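Side-chain contacts in protein PUF4 (PDB 3BWT), which binds mRNA as a sequence-selective PUF-family protein, and is represented here by its Pumilio homology domain, the single-stranded RNA-binding part: residues 14-19 with 48-53; 63-68 with 96-101. All blocks are in the same frame, centred on the assembly; numbering follows the deposited sequence.

Contact 1. Residues 14-19 with 48-53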
loop_
_atom_site.group_PDB
_atom_site.type_symbol
_atom_site.label_atom_id
_atom_site.label_comp_id
_atom_site.label_asym_id
_atom_site.label_seq_id
_atom_site.Cartn_x
_atom_site.Cartn_y
_atom_site.Cartn_z
ATOM N N SER A 14 14.220 -17.515 -35.642
ATOM C CA SER A 14 14.807 -18.217 -34.510
ATOM C C SER A 14 14.820 -17.330 -33.273
ATOM O O SER A 14 15.470 -17.642 -32.277
ATOM C CB SER A 14 16.227 -18.663 -34.852
ATOM O OG SER A 14 16.292 -19.140 -36.187
ATOM N N ILE A 15 14.083 -16.230 -33.344
ATOM C CA ILE A 15 14.038 -15.253 -32.260
ATOM C C ILE A 15 13.559 -15.848 -30.936
ATOM O O ILE A 15 14.111 -15.544 -29.873
ATOM C CB ILE A 15 13.196 -14.006 -32.648
ATOM C CG1 ILE A 15 14.020 -13.096 -33.572
ATOM C CG2 ILE A 15 12.744 -13.253 -31.401
ATOM C CD1 ILE A 15 13.228 -12.047 -34.304
ATOM N N HIS A 16 12.549 -16.706 -30.993
ATOM C CA HIS A 16 12.013 -17.275 -29.763
ATOM C C HIS A 16 13.074 -18.063 -29.019
ATOM O O HIS A 16 13.110 -18.053 -27.791
ATOM C CB HIS A 16 10.809 -18.166 -30.044
ATOM C CG HIS A 16 10.367 -18.968 -28.862
ATOM N ND1 HIS A 16 10.763 -20.272 -28.658
ATOM C CD2 HIS A 16 9.572 -18.647 -27.813
ATOM C CE1 HIS A 16 10.226 -20.724 -27.538
ATOM N NE2 HIS A 16 9.498 -19.757 -27.006
ATOM N N SER A 17 13.939 -18.749 -29.759
ATOM C CA SER A 17 14.954 -19.576 -29.124
ATOM C C SER A 17 15.903 -18.724 -28.279
ATOM O O SER A 17 16.535 -19.216 -27.349
ATOM C CB SER A 17 15.734 -20.374 -30.163
ATOM O OG SER A 17 16.767 -19.589 -30.724
ATOM N N LEU A 18 15.996 -17.438 -28.598
ATOM C CA LEU A 18 16.856 -16.531 -27.850
ATOM C C LEU A 18 16.206 -16.083 -26.549
ATOM O O LEU A 18 16.880 -15.556 -25.663
ATOM C CB LEU A 18 17.164 -15.293 -28.684
ATOM C CG LEU A 18 18.004 -15.433 -29.950
ATOM C CD1 LEU A 18 18.207 -14.055 -30.569
ATOM C CD2 LEU A 18 19.337 -16.091 -29.637
ATOM N N CYS A 19 14.893 -16.280 -26.446
ATOM C CA CYS A 19 14.108 -15.694 -25.360
ATOM C C CYS A 19 14.184 -16.509 -24.074
ATOM O O CYS A 19 13.611 -16.138 -23.047
ATOM C CB CYS A 19 12.667 -15.476 -25.801
ATOM S SG CYS A 19 12.517 -14.291 -27.168
ATOM N N LYS A 48 4.641 -13.573 -30.055
ATOM C CA LYS A 48 3.251 -13.352 -29.678
ATOM C C LYS A 48 2.537 -14.614 -29.165
ATOM O O LYS A 48 1.732 -14.559 -28.234
ATOM C CB LYS A 48 2.466 -12.713 -30.825
ATOM C CG LYS A 48 2.330 -13.576 -32.056
ATOM C CD LYS A 48 1.736 -12.786 -33.216
ATOM C CE LYS A 48 1.597 -13.652 -34.464
ATOM N NZ LYS A 48 0.874 -12.904 -35.521
ATOM N N ASP A 49 2.832 -15.757 -29.759
ATOM C CA ASP A 49 2.130 -16.966 -29.380
ATOM C C ASP A 49 2.560 -17.478 -28.015
ATOM O O ASP A 49 1.905 -18.332 -27.414
ATOM C CB ASP A 49 2.339 -18.032 -30.440
ATOM C CG ASP A 49 1.493 -17.791 -31.660
ATOM O OD1 ASP A 49 0.280 -17.532 -31.487
ATOM O OD2 ASP A 49 2.038 -17.860 -32.782
ATOM N N TYR A 50 3.662 -16.939 -27.523
ATOM C CA TYR A 50 4.249 -17.425 -26.295
ATOM C C TYR A 50 4.331 -16.337 -25.226
ATOM O O TYR A 50 5.122 -16.440 -24.298
ATOM C CB TYR A 50 5.632 -17.988 -26.606
ATOM C CG TYR A 50 5.601 -18.949 -27.763
ATOM C CD1 TYR A 50 5.159 -20.253 -27.591
ATOM C CD2 TYR A 50 5.984 -18.547 -29.036
ATOM C CE1 TYR A 50 5.109 -21.137 -28.655
ATOM C CE2 TYR A 50 5.942 -19.430 -30.113
ATOM C CZ TYR A 50 5.503 -20.724 -29.916
ATOM O OH TYR A 50 5.459 -21.610 -30.972
ATOM N N THR A 51 3.501 -15.304 -25.344
ATOM C CA THR A 51 3.628 -14.176 -24.437
ATOM C C THR A 51 3.482 -14.609 -22.979
ATOM O O THR A 51 4.265 -14.187 -22.134
ATOM C CB THR A 51 2.702 -12.951 -24.806
ATOM O OG1 THR A 51 1.422 -13.067 -24.178
ATOM C CG2 THR A 51 2.517 -12.822 -26.307
ATOM N N VAL A 52 2.510 -15.468 -22.683
ATOM C CA VAL A 52 2.280 -15.890 -21.304
ATOM C C VAL A 52 3.525 -16.561 -20.739
ATOM O O VAL A 52 3.950 -16.304 -19.606
ATOM C CB VAL A 52 1.093 -16.855 -21.169
ATOM C CG1 VAL A 52 0.794 -17.116 -19.706
ATOM C CG2 VAL A 52 -0.131 -16.299 -21.850
ATOM N N GLU A 53 4.148 -17.387 -21.536
ATOM C CA GLU A 53 5.275 -18.099 -21.059
ATOM C C GLU A 53 6.519 -17.298 -20.973
ATOM O O GLU A 53 7.351 -17.571 -20.181
ATOM C CB GLU A 53 5.427 -19.398 -21.796
ATOM C CG GLU A 53 6.496 -20.280 -21.392
ATOM C CD GLU A 53 6.490 -21.514 -22.157
ATOM O OE1 GLU A 53 5.637 -21.660 -22.996
ATOM O OE2 GLU A 53 7.333 -22.341 -21.953
#
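H16 and Y50 meet through their rings, and this aromatic pair makes up the contact. The ring centroids lie 4.6 Å apart and the planes are turned 41° against each other. The pair is therefore an intermediate, oblique arrangement. The closest atoms are H16 CD2 and Y50 CD2, at 3.8 Å. H16 NE2 sits over one face of the tyrosine ring, displaced toward the rim, and comes within 4.1 Å of Y50 CG. H16 reaches across because its CG is anti to the backbone N (chi1 170°). The two side chains cross at about a right angle.

Nonpolar contact continues on the other side of the tyrosine. D49 CB, from the preceding residue, lies over the opposite face, also offset toward the rim. Y50 is thus flanked on both faces. It occupies the N-cap position of helix 51-55.

Polar bonds run within the segments, and none spans them. S17 OG donates to S14 O at 2.8 Å, in the carbonyl plane, within the short, weakly bonded turn around 15-18. Buried I15 and L18 pack on L28 of helix 22-34, on the inner side of this turn.

Charge plays a looser part. E53 OE1 is 5.9 Å from H16 NE2, too far for a salt bridge. If H16 were protonated, the carboxylate would probably favour that charge slightly. With just 94 Å² buried and no bond across, the chemistry is that of a light surface touch between H16 of the short helix in Pumilio repeat 1 and the N-cap residue of helix 51-55 in repeat 2.

Contact 2. Residues 63-68 with 96-101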
loop_
_atom_site.group_PDB
_atom_site.type_symbol
_atom_site.label_atom_id
_atom_site.label_comp_id
_atom_site.label_asym_id
_atom_site.label_seq_id
_atom_site.Cartn_x
_atom_site.Cartn_y
_atom_site.Cartn_z
ATOM N N LEU A 63 12.017 -8.777 -21.464
ATOM C CA LEU A 63 11.870 -8.627 -22.891
ATOM C C LEU A 63 10.465 -8.153 -23.242
ATOM O O LEU A 63 10.298 -7.143 -23.924
ATOM C CB LEU A 63 12.142 -9.961 -23.562
ATOM C CG LEU A 63 12.072 -10.032 -25.081
ATOM C CD1 LEU A 63 13.065 -9.074 -25.715
ATOM C CD2 LEU A 63 12.349 -11.468 -25.504
ATOM N N ILE A 64 9.454 -8.880 -22.779
ATOM C CA ILE A 64 8.076 -8.486 -23.051
ATOM C C ILE A 64 7.786 -7.070 -22.543
ATOM O O ILE A 64 7.073 -6.309 -23.187
ATOM C CB ILE A 64 7.061 -9.493 -22.465
ATOM C CG1 ILE A 64 7.359 -10.905 -22.981
ATOM C CG2 ILE A 64 5.628 -9.087 -22.818
ATOM C CD1 ILE A 64 7.188 -11.051 -24.481
ATOM N N GLN A 65 8.350 -6.718 -21.390
ATOM C CA GLN A 65 8.227 -5.365 -20.855
ATOM C C GLN A 65 8.786 -4.358 -21.841
ATOM O O GLN A 65 8.194 -3.304 -22.075
ATOM C CB GLN A 65 8.988 -5.231 -19.541
ATOM C CG GLN A 65 8.343 -5.942 -18.380
ATOM C CD GLN A 65 8.930 -5.525 -17.063
ATOM O OE1 GLN A 65 8.847 -4.363 -16.675
ATOM N NE2 GLN A 65 9.522 -6.472 -16.355
ATOM N N LYS A 66 9.944 -4.685 -22.404
ATOM C CA LYS A 66 10.593 -3.811 -23.355
ATOM C C LYS A 66 9.763 -3.795 -24.637
ATOM O O LYS A 66 9.516 -2.737 -25.221
ATOM C CB LYS A 66 12.017 -4.291 -23.613
ATOM C CG LYS A 66 12.855 -3.364 -24.480
ATOM C CD LYS A 66 12.964 -1.969 -23.880
ATOM C CE LYS A 66 13.561 -0.985 -24.882
ATOM N NZ LYS A 66 13.070 0.403 -24.650
ATOM N N LEU A 67 9.311 -4.974 -25.045
ATOM C CA LEU A 67 8.487 -5.135 -26.239
ATOM C C LEU A 67 7.222 -4.308 -26.141
ATOM O O LEU A 67 6.828 -3.653 -27.099
ATOM C CB LEU A 67 8.118 -6.606 -26.449
ATOM C CG LEU A 67 7.461 -6.922 -27.789
ATOM C CD1 LEU A 67 8.433 -6.695 -28.924
ATOM C CD2 LEU A 67 6.939 -8.337 -27.817
ATOM N N LEU A 68 6.590 -4.342 -24.973
ATOM C CA LEU A 68 5.367 -3.579 -24.750
ATOM C C LEU A 68 5.544 -2.064 -24.983
ATOM O O LEU A 68 4.663 -1.409 -25.538
ATOM C CB LEU A 68 4.801 -3.865 -23.357
ATOM C CG LEU A 68 4.170 -5.251 -23.178
ATOM C CD1 LEU A 68 4.149 -5.677 -21.707
ATOM C CD2 LEU A 68 2.779 -5.300 -23.773
ATOM N N GLY A 96 5.760 -12.531 -14.094
ATOM C CA GLY A 96 4.452 -12.227 -14.626
ATOM C C GLY A 96 3.844 -10.947 -14.068
ATOM O O GLY A 96 3.339 -10.115 -14.824
ATOM N N THR A 97 3.889 -10.776 -12.753
ATOM C CA THR A 97 3.345 -9.573 -12.146
ATOM C C THR A 97 4.078 -8.314 -12.609
ATOM O O THR A 97 3.491 -7.248 -12.683
ATOM C CB THR A 97 3.361 -9.630 -10.597
ATOM O OG1 THR A 97 2.668 -8.491 -10.067
ATOM C CG2 THR A 97 4.793 -9.633 -10.055
ATOM N N ARG A 98 5.364 -8.424 -12.912
ATOM C CA ARG A 98 6.094 -7.245 -13.365
ATOM C C ARG A 98 5.797 -6.944 -14.835
ATOM O O ARG A 98 5.639 -5.782 -15.232
ATOM C CB ARG A 98 7.600 -7.357 -13.077
ATOM C CG ARG A 98 7.963 -6.816 -11.687
ATOM C CD ARG A 98 9.460 -6.725 -11.447
ATOM N NE ARG A 98 10.019 -7.958 -10.893
ATOM C CZ ARG A 98 10.518 -8.950 -11.628
ATOM N NH1 ARG A 98 10.518 -8.851 -12.954
ATOM N NH2 ARG A 98 11.014 -10.040 -11.043
ATOM N N ALA A 99 5.684 -7.997 -15.634
ATOM C CA ALA A 99 5.345 -7.835 -17.034
ATOM C C ALA A 99 3.935 -7.268 -17.170
ATOM O O ALA A 99 3.667 -6.459 -18.048
ATOM C CB ALA A 99 5.455 -9.155 -17.745
ATOM N N LEU A 100 3.032 -7.700 -16.298
ATOM C CA LEU A 100 1.627 -7.321 -16.414
ATOM C C LEU A 100 1.386 -5.911 -15.888
ATOM O O LEU A 100 0.448 -5.236 -16.310
ATOM C CB LEU A 100 0.745 -8.327 -15.682
ATOM C CG LEU A 100 -0.765 -8.096 -15.613
ATOM C CD1 LEU A 100 -1.322 -7.743 -16.959
ATOM C CD2 LEU A 100 -1.421 -9.345 -15.086
ATOM N N GLN A 101 2.234 -5.468 -14.966
ATOM C CA GLN A 101 2.193 -4.088 -14.514
ATOM C C GLN A 101 2.629 -3.161 -15.645
ATOM O O GLN A 101 2.032 -2.109 -15.862
ATOM C CB GLN A 101 3.088 -3.893 -13.296
ATOM C CG GLN A 101 2.612 -4.633 -12.064
ATOM C CD GLN A 101 3.530 -4.444 -10.866
ATOM O OE1 GLN A 101 3.827 -3.322 -10.479
ATOM N NE2 GLN A 101 3.968 -5.545 -10.269
#
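Q65 sets its CG beside the backbone N and anti to the carbonyl carbon (chi1 -72°), and the chain is extended beyond. This carries the amide over the turn of helix 96-106 that holds R98 and A99. L68 makes the same first turn, which brings its CD1 to the carbonyl of A99.

The touching is mostly side chain against backbone. Q65 CG packs on A99 CA at 3.8 Å. The small alanine side chain is consistent with the close approach of the backbones here, Q65 CA to A99 CA being 5.4 Å. Beyond it, Q65 CD lies 3.8 Å from R98 O. L68 CD1 meets A99 O at 3.8 Å.

The amide also meets the arginine. Q65 NE2 is 3.9 Å from R98 CB and stands at the edge of the guanidinium, near its plane. The amide and guanidinium planes differ by 31°. No hydrogen bond joins the helices here. Q65 NE2 instead donates to N61 OD1 on its own helix, one turn earlier, and this bond helps to fix how the amide is turned. With an alanine in place of Q65, N61 OD1 would probably be left without this donor and a gap would open beside A99 and R98. Within helix 96-106, Q101 NE2 bonds to T97 OG1 at 3.2 Å.

The two segments run nearly parallel, with axes 9.0 Å apart. They belong to equivalent helices of Pumilio repeats 2 and 3, the kind that lines the concave, RNA-binding surface of PUF domains. L63 and L67 pack back on helix 22-34, T97 and L100 pack forward on helix 133-143, and M55 of helix 51-55 touches both I64 and A99.

Overall arrangement
Both contacts lie toward the N-terminal end of the all-helical Pumilio homology domain, with centres about 13 Å apart. They come in series: contact 1 joins repeats 1 and 2, and contact 2 joins repeats 2 and 3. Repeat 2 is common to both, since helix 51-55 of contact 1 is followed directly by helix 60-70 of contact 2. The two also touch, where C19 packs against L63. Contact 1 is at the surface, about 33 Å from the chain centre. Contact 2 is partly buried, about 21 Å from it. Contact 2 is the side-by-side stacking of like helices that builds the curved RNA-binding scaffold of PUF domains; contact 1 is a lighter touch.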